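Local coordinates for protein collagen adhesin (Enterococcus faecalis, PDB 2OKM) that probably binds collagen as a cell-wall-anchored surface adhesin, this chain being its collagen-binding subdomain, at residues K9-F23 and I103-Q115. Numbering follows the deposited sequence.
Sequences KVGDLAGESNQVRWF and IVRYTSTITEAGQ
Trp22 and Tyr106 face each other as a hydrogen-bonded pair between antiparallel strands 19-23 and 103-110. Trp22 CB sits over one face of the Tyr106 ring, a CH-pi contact 3.7 Å from the centroid. The phenol reaches this spot because its chi1 of 68° tucks CG between the backbone N and C, carrying the ring across to the neighbouring strand. The indole itself is slid aside: its five-membered ring and the phenol lie at 27° to each other, offset so far that little of one covers the other. Ser108 OG lies at the indole edge and is hydrogen-bonded to Gln43, while Trp22 NE1 is satisfied by Gln47. Phe54 stacks on Tyr106 and Phe88 meets it edge-to-face, placing the pair in the buried interior. The backbones join through Trp22 N to Tyr106 O (2.9 Å) and a weak return bond from Tyr106 N to Trp22 O; at the next hydrogen-bonded pair, Val20 and Ser108 exchange two bonds, Val20 N to Ser108 O measuring 2.9 Å. Where strand 103-110 ends, Ile110 N donates to Asn18 O (2.9 Å) from above the carbonyl plane, and Ile110 CD1 lies against the Asn18-Gln19 peptide, 3.6 Å from Gln19 N. Ile110 also presses CG1 against Val20 CG2 (3.6 Å), the two side chains crossing at about a right angle, and Phe120 of strand 119-128 touches both. On the other face of the sheet, Phe23 turns its ring edge to Arg105: Phe23 CE2 comes within 3.6 Å of Arg105 NE, with ring and guanidinium planes 77° apart. Strand 19-23 thus lies between strands 9-12 and 103-110 in an antiparallel sheet with one aromatic-rich buried face and one more polar face, as expected of the beta-sandwich, immunoglobulin-like fold of collagen-binding MSCRAMM subdomains.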
ATOM      1  N   LYS A   9       5.600   1.184   4.683  1.00  9.00           N
ATOM      2  CA  LYS A   9       4.239   1.087   5.140  1.00 10.37           C
ATOM      3  C   LYS A   9       4.111   1.479   6.604  1.00 10.08           C
ATOM      4  O   LYS A   9       4.922   1.065   7.441  1.00  9.96           O
ATOM      5  CB  LYS A   9       3.792  -0.348   4.934  1.00 10.95           C
ATOM      6  CG  LYS A   9       2.455  -0.657   5.465  1.00 13.64           C
ATOM      7  CD  LYS A   9       2.218  -2.104   5.227  1.00 18.65           C
ATOM      8  CE  LYS A   9       1.209  -2.537   6.180  1.00 25.06           C
ATOM      9  NZ  LYS A   9      -0.065  -1.832   5.925  1.00 27.52           N
ATOM     10  N   VAL A  10       3.101   2.292   6.898  1.00 10.67           N
ATOM     11  CA  VAL A  10       2.829   2.727   8.264  1.00 10.69           C
ATOM     12  C   VAL A  10       1.327   2.805   8.471  1.00 10.24           C
ATOM     13  O   VAL A  10       0.547   2.718   7.525  1.00 10.40           O
ATOM     14  CB  VAL A  10       3.423   4.123   8.565  1.00 10.84           C
ATOM     15  CG1 VAL A  10       4.934   4.048   8.582  1.00 11.53           C
ATOM     16  CG2 VAL A  10       2.946   5.132   7.521  1.00 12.62           C
ATOM     17  N   GLY A  11       0.925   2.968   9.720  1.00 10.97           N
ATOM     18  CA  GLY A  11      -0.486   3.081  10.022  1.00 11.44           C
ATOM     19  C   GLY A  11      -0.682   3.867  11.299  1.00 11.89           C
ATOM     20  O   GLY A  11       0.285   4.180  11.999  1.00 12.46           O
ATOM     21  N   ASP A  12      -1.931   4.208  11.589  1.00 13.12           N
ATOM     22  CA  ASP A  12      -2.253   4.927  12.812  1.00 15.13           C
ATOM     23  C   ASP A  12      -3.695   4.647  13.207  1.00 15.57           C
ATOM     24  O   ASP A  12      -4.432   3.986  12.471  1.00 14.99           O
ATOM     25  CB  ASP A  12      -2.017   6.440  12.655  1.00 15.95           C
ATOM     26  CG  ASP A  12      -2.908   7.080  11.610  1.00 18.18           C
ATOM     27  OD1 ASP A  12      -4.127   6.817  11.611  1.00 19.16           O
ATOM     28  OD2 ASP A  12      -2.386   7.872  10.792  1.00 20.55           O
ATOM     29  N   LEU A  13      -4.085   5.136  14.378  1.00 16.11           N
ATOM     30  CA  LEU A  13      -5.440   4.940  14.881  1.00 18.07           C
ATOM     31  C   LEU A  13      -6.206   6.265  14.908  1.00 20.68           C
ATOM     32  O   LEU A  13      -7.020   6.509  15.800  1.00 22.74           O
ATOM     33  CB  LEU A  13      -5.387   4.345  16.292  1.00 18.27           C
ATOM     34  CG  LEU A  13      -4.545   3.079  16.469  1.00 18.61           C
ATOM     35  CD1 LEU A  13      -4.561   2.664  17.928  1.00 20.80           C
ATOM     36  CD2 LEU A  13      -5.090   1.960  15.588  1.00 19.92           C
ATOM     37  N   ALA A  14      -5.938   7.120  13.927  1.00 23.30           N
ATOM     38  CA  ALA A  14      -6.600   8.417  13.836  1.00 26.91           C
ATOM     39  C   ALA A  14      -7.929   8.305  13.102  1.00 29.38           C
ATOM     40  O   ALA A  14      -8.136   7.378  12.322  1.00 29.61           O
ATOM     41  CB  ALA A  14      -5.699   9.406  13.115  1.00 27.36           C
ATOM     42  N   GLY A  15      -8.829   9.248  13.358  1.00 31.99           N
ATOM     43  CA  GLY A  15     -10.115   9.238  12.684  1.00 34.69           C
ATOM     44  C   GLY A  15     -11.215   8.384  13.289  1.00 36.52           C
ATOM     45  O   GLY A  15     -11.664   8.630  14.408  1.00 38.10           O
ATOM     46  N   GLU A  16     -11.651   7.376  12.539  1.00 35.83           N
ATOM     47  CA  GLU A  16     -12.732   6.490  12.966  1.00 36.06           C
ATOM     48  C   GLU A  16     -12.429   5.602  14.166  1.00 35.13           C
ATOM     49  O   GLU A  16     -11.321   5.086  14.325  1.00 35.53           O
ATOM     50  CB  GLU A  16     -13.183   5.626  11.791  1.00 36.39           C
ATOM     51  N   SER A  17     -13.442   5.426  15.008  1.00 33.08           N
ATOM     52  CA  SER A  17     -13.325   4.592  16.193  1.00 31.21           C
ATOM     53  C   SER A  17     -13.240   3.127  15.769  1.00 28.66           C
ATOM     54  O   SER A  17     -13.896   2.707  14.815  1.00 28.85           O
ATOM     55  CB  SER A  17     -14.542   4.795  17.097  1.00 32.60           C
ATOM     56  OG  SER A  17     -14.520   3.899  18.192  1.00 34.78           O
ATOM     57  N   ASN A  18     -12.418   2.361  16.476  1.00 26.67           N
ATOM     58  CA  ASN A  18     -12.246   0.942  16.196  1.00 23.86           C
ATOM     59  C   ASN A  18     -11.786   0.624  14.773  1.00 20.27           C
ATOM     60  O   ASN A  18     -12.215  -0.360  14.179  1.00 16.89           O
ATOM     61  CB  ASN A  18     -13.543   0.190  16.509  1.00 26.62           C
ATOM     62  CG  ASN A  18     -13.883   0.207  17.991  1.00 29.07           C
ATOM     63  OD1 ASN A  18     -14.933  -0.283  18.406  1.00 31.56           O
ATOM     64  ND2 ASN A  18     -12.989   0.773  18.797  1.00 30.02           N
ATOM     65  N   GLN A  19     -10.915   1.464  14.229  1.00 17.71           N
ATOM     66  CA  GLN A  19     -10.377   1.240  12.895  1.00 16.90           C
ATOM     67  C   GLN A  19      -8.895   1.569  12.865  1.00 15.71           C
ATOM     68  O   GLN A  19      -8.422   2.429  13.608  1.00 15.81           O
ATOM     69  CB  GLN A  19     -11.090   2.104  11.842  1.00 20.08           C
ATOM     70  CG  GLN A  19     -12.357   1.490  11.262  1.00 23.93           C
ATOM     71  CD  GLN A  19     -12.874   2.247  10.048  1.00 25.90           C
ATOM     72  OE1 GLN A  19     -13.788   1.793   9.363  1.00 29.16           O
ATOM     73  NE2 GLN A  19     -12.290   3.408   9.778  1.00 27.18           N
ATOM     74  N   VAL A  20      -8.162   0.862  12.014  1.00 14.09           N
ATOM     75  CA  VAL A  20      -6.742   1.117  11.850  1.00 12.87           C
ATOM     76  C   VAL A  20      -6.607   1.704  10.452  1.00 12.31           C
ATOM     77  O   VAL A  20      -7.179   1.172   9.498  1.00 11.05           O
ATOM     78  CB  VAL A  20      -5.897  -0.173  11.919  1.00 13.78           C
ATOM     79  CG1 VAL A  20      -4.435   0.158  11.662  1.00 14.68           C
ATOM     80  CG2 VAL A  20      -6.051  -0.829  13.282  1.00 14.28           C
ATOM     81  N   ARG A  21      -5.888   2.818  10.338  1.00 10.64           N
ATOM     82  CA  ARG A  21      -5.667   3.440   9.037  1.00 11.50           C
ATOM     83  C   ARG A  21      -4.288   2.998   8.567  1.00 11.47           C
ATOM     84  O   ARG A  21      -3.298   3.180   9.277  1.00 13.28           O
ATOM     85  CB  ARG A  21      -5.703   4.968   9.133  1.00 12.78           C
ATOM     86  CG  ARG A  21      -6.988   5.556   9.694  1.00 14.92           C
ATOM     87  CD  ARG A  21      -7.090   7.032   9.313  1.00 19.10           C
ATOM     88  NE  ARG A  21      -5.864   7.765   9.628  1.00 22.06           N
ATOM     89  CZ  ARG A  21      -5.533   8.936   9.090  1.00 22.20           C
ATOM     90  NH1 ARG A  21      -6.335   9.513   8.205  1.00 24.60           N
ATOM     91  NH2 ARG A  21      -4.397   9.531   9.432  1.00 23.10           N
ATOM     92  N   TRP A  22      -4.226   2.406   7.379  1.00  9.41           N
ATOM     93  CA  TRP A  22      -2.961   1.932   6.832  1.00 10.28           C
ATOM     94  C   TRP A  22      -2.546   2.740   5.612  1.00  9.01           C
ATOM     95  O   TRP A  22      -3.389   3.308   4.912  1.00  9.20           O
ATOM     96  CB  TRP A  22      -3.061   0.445   6.455  1.00  8.83           C
ATOM     97  CG  TRP A  22      -3.111  -0.492   7.635  1.00  9.88           C
ATOM     98  CD1 TRP A  22      -4.201  -1.179   8.097  1.00 11.23           C
ATOM     99  CD2 TRP A  22      -2.025  -0.833   8.507  1.00 11.52           C
ATOM    100  NE1 TRP A  22      -3.858  -1.927   9.198  1.00 12.51           N
ATOM    101  CE2 TRP A  22      -2.527  -1.736   9.472  1.00 11.78           C
ATOM    102  CE3 TRP A  22      -0.670  -0.470   8.563  1.00  9.51           C
ATOM    103  CZ2 TRP A  22      -1.728  -2.274  10.491  1.00 10.37           C
ATOM    104  CZ3 TRP A  22       0.129  -1.006   9.577  1.00 11.62           C
ATOM    105  CH2 TRP A  22      -0.406  -1.902  10.524  1.00 11.18           C
ATOM    106  N   PHE A  23      -1.240   2.799   5.375  1.00  9.18           N
ATOM    107  CA  PHE A  23      -0.704   3.544   4.244  1.00  8.84           C
ATOM    108  C   PHE A  23       0.407   2.774   3.541  1.00  9.00           C
ATOM    109  O   PHE A  23       1.363   2.327   4.181  1.00  9.31           O
ATOM    110  CB  PHE A  23      -0.114   4.884   4.707  1.00  8.75           C
ATOM    111  CG  PHE A  23      -1.068   5.748   5.489  1.00 10.78           C
ATOM    112  CD1 PHE A  23      -1.357   5.468   6.819  1.00 12.08           C
ATOM    113  CD2 PHE A  23      -1.654   6.865   4.898  1.00 10.85           C
ATOM    114  CE1 PHE A  23      -2.219   6.287   7.554  1.00 12.71           C
ATOM    115  CE2 PHE A  23      -2.517   7.692   5.625  1.00 11.75           C
ATOM    116  CZ  PHE A  23      -2.796   7.400   6.954  1.00 11.72           C
ATOM    117  N   ILE A 103       0.238   6.792  -2.889  1.00 10.14           N
ATOM    118  CA  ILE A 103       0.030   6.597  -1.463  1.00  9.13           C
ATOM    119  C   ILE A 103      -1.323   5.904  -1.432  1.00  9.32           C
ATOM    120  O   ILE A 103      -2.347   6.482  -1.805  1.00  9.89           O
ATOM    121  CB  ILE A 103      -0.016   7.906  -0.666  1.00  9.01           C
ATOM    122  CG1 ILE A 103       1.385   8.526  -0.636  1.00 11.35           C
ATOM    123  CG2 ILE A 103      -0.488   7.624   0.767  1.00 11.15           C
ATOM    124  CD1 ILE A 103       1.459   9.862   0.073  1.00 14.33           C
ATOM    125  N   VAL A 104      -1.310   4.639  -1.033  1.00  9.15           N
ATOM    126  CA  VAL A 104      -2.527   3.847  -0.974  1.00 10.11           C
ATOM    127  C   VAL A 104      -3.050   3.879   0.443  1.00  9.19           C
ATOM    128  O   VAL A 104      -2.352   3.492   1.379  1.00 10.51           O
ATOM    129  CB  VAL A 104      -2.265   2.375  -1.376  1.00  9.89           C
ATOM    130  CG1 VAL A 104      -3.584   1.618  -1.488  1.00 11.37           C
ATOM    131  CG2 VAL A 104      -1.511   2.325  -2.698  1.00 11.75           C
ATOM    132  N   ARG A 105      -4.277   4.358   0.594  1.00  9.35           N
ATOM    133  CA  ARG A 105      -4.908   4.433   1.898  1.00  9.56           C
ATOM    134  C   ARG A 105      -6.037   3.418   1.983  1.00  9.47           C
ATOM    135  O   ARG A 105      -6.823   3.277   1.051  1.00 10.15           O
ATOM    136  CB  ARG A 105      -5.493   5.833   2.135  1.00  9.70           C
ATOM    137  CG  ARG A 105      -4.467   6.950   2.329  1.00 10.59           C
ATOM    138  CD  ARG A 105      -5.175   8.286   2.539  1.00 10.40           C
ATOM    139  NE  ARG A 105      -4.258   9.356   2.933  1.00 11.48           N
ATOM    140  CZ  ARG A 105      -3.419   9.977   2.107  1.00 13.13           C
ATOM    141  NH1 ARG A 105      -3.372   9.648   0.823  1.00 11.38           N
ATOM    142  NH2 ARG A 105      -2.617  10.928   2.572  1.00 13.84           N
ATOM    143  N   TYR A 106      -6.101   2.698   3.095  1.00  9.44           N
ATOM    144  CA  TYR A 106      -7.178   1.749   3.324  1.00  9.23           C
ATOM    145  C   TYR A 106      -7.291   1.532   4.817  1.00  9.79           C
ATOM    146  O   TYR A 106      -6.359   1.824   5.568  1.00 10.15           O
ATOM    147  CB  TYR A 106      -6.934   0.421   2.587  1.00  9.68           C
ATOM    148  CG  TYR A 106      -5.780  -0.411   3.099  1.00 10.30           C
ATOM    149  CD1 TYR A 106      -5.962  -1.346   4.122  1.00  9.31           C
ATOM    150  CD2 TYR A 106      -4.504  -0.275   2.547  1.00 10.54           C
ATOM    151  CE1 TYR A 106      -4.901  -2.127   4.579  1.00 11.21           C
ATOM    152  CE2 TYR A 106      -3.438  -1.048   2.997  1.00 10.18           C
ATOM    153  CZ  TYR A 106      -3.642  -1.972   4.011  1.00 10.01           C
ATOM    154  OH  TYR A 106      -2.591  -2.736   4.459  1.00 12.80           O
ATOM    155  N   THR A 107      -8.438   1.031   5.255  1.00 10.13           N
ATOM    156  CA  THR A 107      -8.639   0.796   6.672  1.00 10.23           C
ATOM    157  C   THR A 107      -9.002  -0.641   6.958  1.00 11.35           C
ATOM    158  O   THR A 107      -9.361  -1.404   6.063  1.00 11.05           O
ATOM    159  CB  THR A 107      -9.779   1.661   7.236  1.00 10.98           C
ATOM    160  OG1 THR A 107     -10.963   1.454   6.456  1.00 12.75           O
ATOM    161  CG2 THR A 107      -9.400   3.131   7.211  1.00 10.85           C
ATOM    162  N   SER A 108      -8.882  -0.999   8.225  1.00 12.14           N
ATOM    163  CA  SER A 108      -9.261  -2.316   8.684  1.00 13.44           C
ATOM    164  C   SER A 108     -10.047  -2.066   9.947  1.00 13.62           C
ATOM    165  O   SER A 108      -9.763  -1.124  10.687  1.00 13.65           O
ATOM    166  CB  SER A 108      -8.036  -3.174   8.973  1.00 14.72           C
ATOM    167  OG  SER A 108      -7.417  -3.539   7.757  1.00 19.31           O
ATOM    168  N   THR A 109     -11.060  -2.889  10.170  1.00 13.35           N
ATOM    169  CA  THR A 109     -11.884  -2.766  11.359  1.00 14.47           C
ATOM    170  C   THR A 109     -11.216  -3.562  12.470  1.00 13.83           C
ATOM    171  O   THR A 109     -10.748  -4.679  12.245  1.00 14.01           O
ATOM    172  CB  THR A 109     -13.297  -3.331  11.110  1.00 15.26           C
ATOM    173  OG1 THR A 109     -13.949  -2.554  10.097  1.00 17.98           O
ATOM    174  CG2 THR A 109     -14.121  -3.294  12.389  1.00 17.22           C
ATOM    175  N   ILE A 110     -11.160  -2.975  13.660  1.00 14.08           N
ATOM    176  CA  ILE A 110     -10.559  -3.637  14.806  1.00 13.46           C
ATOM    177  C   ILE A 110     -11.606  -4.549  15.436  1.00 14.00           C
ATOM    178  O   ILE A 110     -12.702  -4.105  15.771  1.00 15.16           O
ATOM    179  CB  ILE A 110     -10.086  -2.606  15.847  1.00 14.13           C
ATOM    180  CG1 ILE A 110      -9.007  -1.710  15.230  1.00 14.34           C
ATOM    181  CG2 ILE A 110      -9.560  -3.320  17.083  1.00 15.11           C
ATOM    182  CD1 ILE A 110      -8.573  -0.552  16.115  1.00 14.99           C
ATOM    183  N   THR A 111     -11.267  -5.825  15.579  1.00 14.19           N
ATOM    184  CA  THR A 111     -12.180  -6.800  16.164  1.00 14.95           C
ATOM    185  C   THR A 111     -12.129  -6.748  17.689  1.00 14.80           C
ATOM    186  O   THR A 111     -11.293  -6.054  18.271  1.00 13.99           O
ATOM    187  CB  THR A 111     -11.812  -8.231  15.728  1.00 14.60           C
ATOM    188  OG1 THR A 111     -10.514  -8.561  16.240  1.00 14.98           O
ATOM    189  CG2 THR A 111     -11.805  -8.344  14.208  1.00 15.85           C
ATOM    190  N   GLU A 112     -13.032  -7.480  18.335  1.00 15.93           N
ATOM    191  CA  GLU A 112     -13.060  -7.532  19.793  1.00 17.17           C
ATOM    192  C   GLU A 112     -11.705  -8.016  20.306  1.00 16.74           C
ATOM    193  O   GLU A 112     -11.144  -7.440  21.237  1.00 16.84           O
ATOM    194  CB  GLU A 112     -14.173  -8.473  20.266  1.00 18.61           C
ATOM    195  CG  GLU A 112     -14.190  -8.774  21.766  1.00 20.86           C
ATOM    196  CD  GLU A 112     -14.288  -7.530  22.634  1.00 21.45           C
ATOM    197  OE1 GLU A 112     -14.885  -6.527  22.186  1.00 23.48           O
ATOM    198  OE2 GLU A 112     -13.779  -7.560  23.778  1.00 21.91           O
ATOM    199  N   ALA A 113     -11.175  -9.070  19.692  1.00 15.76           N
ATOM    200  CA  ALA A 113      -9.880  -9.598  20.103  1.00 15.89           C
ATOM    201  C   ALA A 113      -8.797  -8.556  19.837  1.00 16.39           C
ATOM    202  O   ALA A 113      -7.878  -8.385  20.634  1.00 15.79           O
ATOM    203  CB  ALA A 113      -9.571 -10.890  19.347  1.00 15.82           C
ATOM    204  N   GLY A 114      -8.919  -7.852  18.716  1.00 16.71           N
ATOM    205  CA  GLY A 114      -7.940  -6.838  18.370  1.00 16.63           C
ATOM    206  C   GLY A 114      -7.854  -5.710  19.380  1.00 17.10           C
ATOM    207  O   GLY A 114      -6.781  -5.153  19.609  1.00 17.86           O
ATOM    208  N   GLN A 115      -8.988  -5.368  19.981  1.00 16.91           N
ATOM    209  CA  GLN A 115      -9.045  -4.300  20.973  1.00 18.96           C
ATOM    210  C   GLN A 115      -8.104  -4.555  22.142  1.00 17.79           C
ATOM    211  O   GLN A 115      -7.642  -3.620  22.800  1.00 18.21           O
ATOM    212  CB  GLN A 115     -10.477  -4.159  21.498  1.00 21.88           C
ATOM    213  CG  GLN A 115     -11.413  -3.475  20.525  1.00 26.82           C
ATOM    214  CD  GLN A 115     -11.093  -2.005  20.376  1.00 29.59           C
ATOM    215  OE1 GLN A 115     -11.467  -1.372  19.390  1.00 32.81           O
ATOM    216  NE2 GLN A 115     -10.403  -1.448  21.366  1.00 32.01           N
TER
HETATM  217  O   HOH W   1     -15.312  -0.364  10.451  1.00 21.69           O